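Local coordinates for protein gp18 (Listeria monocytogenes EGD-e, PDB 3GS9) that is a prophage tail protein, probably a structural component of the phage tail related to the tail-associated endopeptidase family, at residues P268-S273 and I297-Q302; W31-M36 and E178-K183. All blocks are in the same frame, centred on the assembly; numbering follows the deposited sequence.

In the fold
Strand 297-305 links the two contacts: it supplies one side of interaction 1 and flanks interaction 2. Interaction 2 comes first along the chain and is complete before interaction 1 opens; their centres lie about 15 Å apart. Interaction 1 sits inside the mixed sheet, where strands 269-274 and 297-305 are separated by strand 318-321. Interaction 2 joins the end of strand 30-32, in the N-terminal family region, to the loop ahead of strand 183-184, in the second family region. The two touch directly: Gln302 NE2 packs 3.6 Å from Tyr180 O. Strand 297-305 therefore contributes to the buried side of its own sheet and also borders the contact between the two family regions.

Interaction 1: P268-S273 and I297-Q302; sequences PATTGS and IDYDVQ
Tyr299 and Thr270 are joined by the hydrogen bond of this contact: the phenol OH donates to Thr270 OG1 over 2.7 Å. That hydroxyl in turn donates a hydrogen bond to Pro268 O within the same segment, 2.9 Å away and well above the carbonyl plane, so a short chain of hydrogen bonds runs from phenol to threonine to backbone carbonyl. Thr270 OG1 gets there by standing beside its own backbone N (chi1 -59°). It lies at the edge of the tyrosine ring, near the ring plane, with Thr270 CB in that plane too. The two strands belong to one mixed sheet but are not neighbours in it; strand 318-321 runs between them, and Asn322 bonds to both Thr270 N and Pro268 O. The contact is thus made by side chains over one side of the sheet. Its apolar part has two pieces. Pro268 CD packs 4.1 Å from Tyr299 CE1, well out of the ring plane, while Thr270 CG2 and Val301 CG1 meet at 4.2 Å, their side chains crossing at about a right angle. Phe290, from strand 287-292, meets the Tyr299 ring and also touches Thr270.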
loop_
_atom_site.group_PDB
_atom_site.type_symbol
_atom_site.label_atom_id
_atom_site.label_comp_id
_atom_site.label_asym_id
_atom_site.label_seq_id
_atom_site.Cartn_x
_atom_site.Cartn_y
_atom_site.Cartn_z
ATOM N N PRO A 268 -7.151 -13.707 22.285
ATOM C CA PRO A 268 -7.089 -12.281 21.917
ATOM C C PRO A 268 -5.705 -11.916 21.407
ATOM O O PRO A 268 -4.712 -12.395 21.954
ATOM C CB PRO A 268 -7.376 -11.575 23.236
ATOM C CG PRO A 268 -8.331 -12.570 23.942
ATOM C CD PRO A 268 -7.702 -13.886 23.649
ATOM N N ALA A 269 -5.644 -11.149 20.323
ATOM C CA ALA A 269 -4.361 -10.741 19.768
ATOM C C ALA A 269 -3.722 -9.795 20.788
ATOM O O ALA A 269 -4.242 -8.723 21.059
ATOM C CB ALA A 269 -4.565 -10.076 18.395
ATOM N N THR A 270 -2.569 -10.205 21.314
ATOM C CA THR A 270 -1.940 -9.567 22.480
ATOM C C THR A 270 -0.488 -9.302 22.152
ATOM O O THR A 270 0.289 -10.257 21.872
ATOM C CB THR A 270 -2.025 -10.506 23.717
ATOM O OG1 THR A 270 -3.407 -10.791 23.981
ATOM C CG2 THR A 270 -1.369 -9.887 24.947
ATOM N N THR A 271 -0.141 -8.020 22.139
ATOM C CA THR A 271 1.205 -7.568 21.802
ATOM C C THR A 271 1.607 -6.481 22.763
ATOM O O THR A 271 0.876 -5.519 22.951
ATOM C CB THR A 271 1.280 -6.997 20.365
ATOM O OG1 THR A 271 0.942 -8.026 19.424
ATOM C CG2 THR A 271 2.692 -6.438 20.065
ATOM N N GLY A 272 2.772 -6.642 23.350
ATOM C CA GLY A 272 3.238 -5.707 24.349
ATOM C C GLY A 272 4.733 -5.534 24.386
ATOM O O GLY A 272 5.493 -6.383 23.895
ATOM N N SER A 273 5.127 -4.438 25.010
ATOM C CA SER A 273 6.530 -4.129 25.240
ATOM C C SER A 273 6.790 -4.259 26.726
ATOM O O SER A 273 6.122 -3.629 27.542
ATOM C CB SER A 273 6.834 -2.710 24.779
ATOM O OG SER A 273 6.519 -2.530 23.407
ATOM N N ILE A 297 -8.289 -15.480 31.723
ATOM C CA ILE A 297 -7.941 -16.255 30.533
ATOM C C ILE A 297 -6.417 -16.247 30.461
ATOM O O ILE A 297 -5.802 -15.180 30.517
ATOM C CB ILE A 297 -8.528 -15.631 29.277
ATOM C CG1 ILE A 297 -10.065 -15.739 29.299
ATOM C CG2 ILE A 297 -7.928 -16.287 28.004
ATOM C CD1 ILE A 297 -10.720 -15.006 28.128
ATOM N N ASP A 298 -5.841 -17.441 30.363
ATOM C CA ASP A 298 -4.404 -17.650 30.346
ATOM C C ASP A 298 -3.978 -18.169 28.977
ATOM O O ASP A 298 -4.582 -19.106 28.440
ATOM C CB ASP A 298 -4.001 -18.718 31.389
ATOM C CG ASP A 298 -4.241 -18.291 32.852
ATOM O OD1 ASP A 298 -4.663 -17.144 33.160
ATOM O OD2 ASP A 298 -3.975 -19.156 33.721
ATOM N N TYR A 299 -2.894 -17.612 28.434
ATOM C CA TYR A 299 -2.339 -18.055 27.162
ATOM C C TYR A 299 -0.888 -17.572 27.011
ATOM O O TYR A 299 -0.480 -16.611 27.636
ATOM C CB TYR A 299 -3.189 -17.576 25.969
ATOM C CG TYR A 299 -3.534 -16.104 26.006
ATOM C CD1 TYR A 299 -4.679 -15.644 26.665
ATOM C CD2 TYR A 299 -2.757 -15.177 25.338
ATOM C CE1 TYR A 299 -4.996 -14.286 26.696
ATOM C CE2 TYR A 299 -3.080 -13.811 25.356
ATOM C CZ TYR A 299 -4.216 -13.372 26.023
ATOM O OH TYR A 299 -4.536 -12.010 26.051
ATOM N N ASP A 300 -0.138 -18.241 26.153
ATOM C CA ASP A 300 1.255 -17.908 25.920
ATOM C C ASP A 300 1.439 -16.763 24.914
ATOM O O ASP A 300 0.704 -16.636 23.917
ATOM C CB ASP A 300 1.997 -19.135 25.402
ATOM C CG ASP A 300 2.242 -20.175 26.477
ATOM O OD1 ASP A 300 2.383 -19.818 27.672
ATOM O OD2 ASP A 300 2.279 -21.367 26.113
ATOM N N VAL A 301 2.389 -15.901 25.229
ATOM C CA VAL A 301 2.902 -14.938 24.281
ATOM C C VAL A 301 4.382 -15.262 24.115
ATOM O O VAL A 301 4.969 -15.900 24.979
ATOM C CB VAL A 301 2.667 -13.502 24.744
ATOM C CG1 VAL A 301 1.189 -13.190 24.686
ATOM C CG2 VAL A 301 3.253 -13.270 26.128
ATOM N N GLN A 302 4.944 -14.872 22.983
ATOM C CA GLN A 302 6.298 -15.283 22.612
ATOM C C GLN A 302 7.137 -14.018 22.428
ATOM O O GLN A 302 6.631 -12.975 22.013
ATOM C CB GLN A 302 6.207 -16.081 21.318
ATOM C CG GLN A 302 7.386 -16.872 20.930
ATOM C CD GLN A 302 7.083 -17.831 19.788
ATOM O OE1 GLN A 302 6.202 -17.580 18.973
ATOM N NE2 GLN A 302 7.788 -18.938 19.746
#

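Interaction 2: W31-M36 and E178-K183; sequences WTENEM and EIYGAK
Trp31, Glu33 and Tyr180 all carry CG anti to the backbone N, which brings their ends together: Trp31 (chi1 165°) and Tyr180 (chi1 169°) reach for each other from opposite directions, while Glu33, extended beyond CG, runs past the tyrosine the other way. The first segment is the end of strand 30-32 and the tight turn into strand 36-40, closed by a classic beta bulge in which Glu35 and Met36, here selenomethionine, both face Thr32. Thr32 O accepts from the amide N of each, and Thr32 N bonds back to Met36 O at 2.9 Å. The second segment is part of an irregular loop between strands 171-173 and 183-184. The contact joins the N-terminal family region to the second one, and every touching atom across it belongs to a side chain.

Tyr180 leads with its hydroxyl. OH approaches the six-membered part of the indole obliquely, 3.7 Å from Trp31 CZ2, which is van der Waals contact. Within its own segment, the indole has the amide N of Glu33 over one face, towards the rim. The Glu33 carboxylate stands steeply to the phenol ring, their planes 79° apart. Its two oxygens have different surroundings: OE2 forms a salt bridge with Arg177, which immediately precedes segment 178-183 in the same loop, and this probably anchors the carboxylate, whereas OE1 is buried here without a polar partner in the model. Strand 297-305 lies alongside, its Val304 bonded to the backbone of Glu33 and its Gln302 touched by Tyr180. Glu33 OE1 comes to the tyrosine ring at its edge, in the ring plane, 3.8 Å from Tyr180 CE2.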
loop_
_atom_site.group_PDB
_atom_site.type_symbol
_atom_site.label_atom_id
_atom_site.label_comp_id
_atom_site.label_asym_id
_atom_site.label_seq_id
_atom_site.Cartn_x
_atom_site.Cartn_y
_atom_site.Cartn_z
ATOM N N TRP A 31 16.367 -6.838 16.884
ATOM C CA TRP A 31 15.941 -8.023 16.169
ATOM C C TRP A 31 14.416 -8.073 16.217
ATOM O O TRP A 31 13.811 -7.776 17.240
ATOM C CB TRP A 31 16.506 -9.294 16.783
ATOM C CG TRP A 31 15.831 -10.542 16.308
ATOM C CD1 TRP A 31 15.986 -11.194 15.103
ATOM C CD2 TRP A 31 14.803 -11.249 17.013
ATOM N NE1 TRP A 31 15.144 -12.283 15.046
ATOM C CE2 TRP A 31 14.406 -12.343 16.198
ATOM C CE3 TRP A 31 14.199 -11.075 18.258
ATOM C CZ2 TRP A 31 13.433 -13.251 16.595
ATOM C CZ3 TRP A 31 13.225 -11.983 18.650
ATOM C CH2 TRP A 31 12.871 -13.065 17.830
ATOM N N THR A 32 13.845 -8.425 15.088
ATOM C CA THR A 32 12.404 -8.702 14.968
ATOM C C THR A 32 12.278 -9.954 14.124
ATOM O O THR A 32 12.802 -10.011 13.024
ATOM C CB THR A 32 11.618 -7.608 14.280
ATOM O OG1 THR A 32 11.802 -6.365 14.954
ATOM C CG2 THR A 32 10.077 -7.958 14.286
ATOM N N GLU A 33 11.542 -10.922 14.655
ATOM C CA GLU A 33 11.400 -12.229 14.062
ATOM C C GLU A 33 11.073 -12.195 12.562
ATOM O O GLU A 33 10.050 -11.609 12.155
ATOM C CB GLU A 33 10.301 -12.985 14.822
ATOM C CG GLU A 33 10.125 -14.411 14.379
ATOM C CD GLU A 33 9.118 -15.145 15.252
ATOM O OE1 GLU A 33 9.258 -15.130 16.504
ATOM O OE2 GLU A 33 8.202 -15.759 14.670
ATOM N N ASN A 34 11.947 -12.822 11.770
ATOM C CA ASN A 34 11.832 -12.871 10.308
ATOM C C ASN A 34 11.563 -11.523 9.632
ATOM O O ASN A 34 10.847 -11.448 8.618
ATOM C CB ASN A 34 10.756 -13.863 9.915
ATOM C CG ASN A 34 11.185 -15.259 10.133
ATOM O OD1 ASN A 34 12.321 -15.617 9.798
ATOM N ND2 ASN A 34 10.279 -16.091 10.681
ATOM N N GLU A 35 12.145 -10.460 10.170
ATOM C CA GLU A 35 11.991 -9.170 9.555
ATOM C C GLU A 35 13.316 -8.454 9.515
ATOM O O GLU A 35 13.726 -8.021 8.455
ATOM C CB GLU A 35 10.935 -8.331 10.278
ATOM C CG GLU A 35 9.495 -8.837 10.078
ATOM C CD GLU A 35 9.052 -8.901 8.617
ATOM O OE1 GLU A 35 9.374 -7.976 7.842
ATOM O OE2 GLU A 35 8.367 -9.876 8.248
HETATM N N MSE A 36 13.987 -8.339 10.655
HETATM C CA MSE A 36 15.257 -7.611 10.690
HETATM C C MSE A 36 16.140 -8.043 11.844
HETATM O O MSE A 36 15.659 -8.487 12.863
HETATM C CB MSE A 36 15.003 -6.106 10.761
HETATM C CG MSE A 36 14.234 -5.643 11.966
HETATM SE SE MSE A 36 14.338 -3.690 12.135
HETATM C CE MSE A 36 16.235 -3.468 12.439
ATOM N N GLU A 178 7.472 -25.901 16.859
ATOM C CA GLU A 178 7.252 -26.542 18.169
ATOM C C GLU A 178 8.476 -26.534 19.058
ATOM O O GLU A 178 8.333 -26.512 20.276
ATOM C CB GLU A 178 6.789 -27.987 17.990
ATOM C CG GLU A 178 5.384 -28.062 17.379
ATOM C CD GLU A 178 5.368 -28.175 15.868
ATOM O OE1 GLU A 178 6.363 -27.814 15.185
ATOM O OE2 GLU A 178 4.314 -28.613 15.371
ATOM N N ILE A 179 9.665 -26.614 18.468
ATOM C CA ILE A 179 10.912 -26.668 19.266
ATOM C C ILE A 179 11.744 -25.396 19.173
ATOM O O ILE A 179 12.947 -25.397 19.456
ATOM C CB ILE A 179 11.722 -27.970 18.990
ATOM C CG1 ILE A 179 12.239 -28.050 17.543
ATOM C CG2 ILE A 179 10.838 -29.142 19.351
ATOM C CD1 ILE A 179 13.292 -29.168 17.285
ATOM N N TYR A 180 11.066 -24.306 18.803
ATOM C CA TYR A 180 11.642 -22.988 18.792
ATOM C C TYR A 180 11.103 -22.206 19.963
ATOM O O TYR A 180 9.941 -21.795 19.974
ATOM C CB TYR A 180 11.272 -22.269 17.514
ATOM C CG TYR A 180 11.611 -20.803 17.522
ATOM C CD1 TYR A 180 12.929 -20.384 17.737
ATOM C CD2 TYR A 180 10.629 -19.836 17.286
ATOM C CE1 TYR A 180 13.251 -19.039 17.713
ATOM C CE2 TYR A 180 10.937 -18.495 17.270
ATOM C CZ TYR A 180 12.261 -18.109 17.495
ATOM O OH TYR A 180 12.565 -16.762 17.486
ATOM N N GLY A 181 11.945 -21.975 20.945
ATOM C CA GLY A 181 11.475 -21.369 22.174
ATOM C C GLY A 181 10.951 -22.396 23.156
ATOM O O GLY A 181 10.184 -23.309 22.809
ATOM N N ALA A 182 11.340 -22.230 24.399
ATOM C CA ALA A 182 10.876 -23.102 25.452
ATOM C C ALA A 182 10.037 -22.296 26.409
ATOM O O ALA A 182 10.110 -21.054 26.434
ATOM C CB ALA A 182 12.051 -23.751 26.173
ATOM N N LYS A 183 9.216 -23.020 27.169
ATOM C CA LYS A 183 8.432 -22.439 28.236
ATOM C C LYS A 183 9.398 -21.996 29.327
ATOM O O LYS A 183 10.238 -22.783 29.765
ATOM C CB LYS A 183 7.412 -23.450 28.782
ATOM C CG LYS A 183 6.106 -23.536 27.976
ATOM C CD LYS A 183 6.277 -24.247 26.637
ATOM C CE LYS A 183 5.072 -24.027 25.732
ATOM N NZ LYS A 183 5.065 -24.962 24.565
#